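Local coordinates for cytolethal distending toxin protein C (Haemophilus ducreyi, PDB 1SR4), which is a lectin-like subunit of a tripartite bacterial genotoxin and probably binds carbohydrate, consistent with a role in cell-surface attachment of the toxin, at residues R136-S139 with L140-W144. Sequence-based numbering, arbitrary orientation.
Sequences RTFS and LAYQW
Phe138 and Tyr142 both carry CG anti to the carbonyl carbon (chi1 -63° and -68°), which brings their rings together at the turn between strands 137-138 and 144-147 of this ricin-type beta-trefoil. The 3-10 segment 140-142 makes the turn. Phe138 CD1 lies over one face of the Tyr142 ring, toward its rim, 3.9 Å from Tyr142 CD1. The ring planes are inclined at 47°, with centroids 5.4 Å apart. Ser139 OG sits at the edge of the Tyr142 ring, in its plane, 3.7 Å from Tyr142 CD2. The same hydroxyl accepts a weak bond from the backbone N of Ala141. Ser139 O accepts a nearly straight bond from Tyr142 N, at 3.1 Å, which closes the first turn of the 3-10 segment. Gln143, extended beyond CG, reaches back toward the end of strand 137-138. The strongest polar partner of Gln143 NE2 is Leu200 O of the neighbouring subunit A, by a hydrogen bond. Thr137 and Phe138 pair in an antiparallel ladder with a strand of that subunit, so the sheet runs on across the interface. Gln143 NE2 makes a weak hydrogen bond to Ser139 O. Within the turn the stronger hydrogen bond runs from Gln143 NE2 to Phe138 O, at 3.0 Å, with the donor above the carbonyl plane.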
# COMPACT_ATOMS: atom_id res chain seq x y z
N ARG C 136 2.97 17.25 -15.22
CA ARG C 136 3.17 16.93 -16.62
C ARG C 136 2.87 15.44 -16.82
O ARG C 136 2.97 14.65 -15.87
CB ARG C 136 4.60 17.26 -17.06
CG ARG C 136 4.87 18.77 -17.16
CD ARG C 136 6.37 19.08 -17.23
NE ARG C 136 7.07 18.32 -18.27
CZ ARG C 136 8.39 18.13 -18.28
NH1 ARG C 136 9.14 18.63 -17.31
NH2 ARG C 136 8.96 17.44 -19.25
N THR C 137 2.52 15.08 -18.05
CA THR C 137 2.17 13.71 -18.39
C THR C 137 3.29 13.03 -19.16
O THR C 137 3.95 13.65 -19.99
CB THR C 137 0.91 13.69 -19.22
OG1 THR C 137 1.12 14.48 -20.40
CG2 THR C 137 -0.23 14.29 -18.42
N PHE C 138 3.45 11.73 -18.91
CA PHE C 138 4.55 10.97 -19.50
C PHE C 138 4.17 9.59 -20.03
O PHE C 138 3.32 8.91 -19.45
CB PHE C 138 5.63 10.80 -18.41
CG PHE C 138 6.23 12.11 -17.94
CD1 PHE C 138 7.33 12.67 -18.59
CD2 PHE C 138 5.68 12.78 -16.85
CE1 PHE C 138 7.88 13.88 -18.15
CE2 PHE C 138 6.23 14.00 -16.41
CZ PHE C 138 7.33 14.55 -17.06
N SER C 139 4.81 9.18 -21.12
CA SER C 139 4.57 7.87 -21.71
C SER C 139 5.26 6.81 -20.83
O SER C 139 6.04 7.16 -19.94
CB SER C 139 5.17 7.80 -23.11
OG SER C 139 6.58 7.80 -23.00
N LEU C 140 4.97 5.54 -21.09
CA LEU C 140 5.56 4.44 -20.32
C LEU C 140 7.09 4.40 -20.36
O LEU C 140 7.72 3.84 -19.47
CB LEU C 140 5.01 3.10 -20.83
CG LEU C 140 3.50 2.90 -20.66
CD1 LEU C 140 3.01 1.70 -21.49
CD2 LEU C 140 3.19 2.66 -19.18
N ALA C 141 7.69 5.00 -21.38
CA ALA C 141 9.15 5.00 -21.48
C ALA C 141 9.81 5.68 -20.27
O ALA C 141 10.94 5.37 -19.92
CB ALA C 141 9.59 5.70 -22.80
N TYR C 142 9.07 6.58 -19.62
CA TYR C 142 9.55 7.32 -18.45
C TYR C 142 9.10 6.71 -17.14
O TYR C 142 9.50 7.18 -16.09
CB TYR C 142 8.98 8.74 -18.47
CG TYR C 142 9.51 9.61 -19.56
CD1 TYR C 142 10.48 10.57 -19.30
CD2 TYR C 142 9.07 9.46 -20.87
CE1 TYR C 142 11.02 11.35 -20.31
CE2 TYR C 142 9.59 10.23 -21.89
CZ TYR C 142 10.57 11.17 -21.61
OH TYR C 142 11.08 11.94 -22.62
N GLN C 143 8.26 5.68 -17.22
CA GLN C 143 7.67 5.06 -16.05
C GLN C 143 8.31 3.80 -15.54
O GLN C 143 8.69 2.93 -16.31
CB GLN C 143 6.20 4.77 -16.34
CG GLN C 143 5.38 6.00 -16.77
CD GLN C 143 3.94 5.63 -16.99
OE1 GLN C 143 3.39 4.80 -16.25
NE2 GLN C 143 3.29 6.24 -17.98
N TRP C 144 8.38 3.70 -14.22
CA TRP C 144 8.99 2.58 -13.54
C TRP C 144 8.10 1.96 -12.47
O TRP C 144 7.37 2.66 -11.77
CB TRP C 144 10.29 3.06 -12.90
CG TRP C 144 11.23 3.53 -13.95
CD1 TRP C 144 11.29 4.78 -14.52
CD2 TRP C 144 12.13 2.71 -14.70
NE1 TRP C 144 12.17 4.78 -15.58
CE2 TRP C 144 12.70 3.52 -15.71
CE3 TRP C 144 12.51 1.37 -14.61
CZ2 TRP C 144 13.62 3.02 -16.64
CZ3 TRP C 144 13.43 0.87 -15.53
CH2 TRP C 144 13.98 1.70 -16.53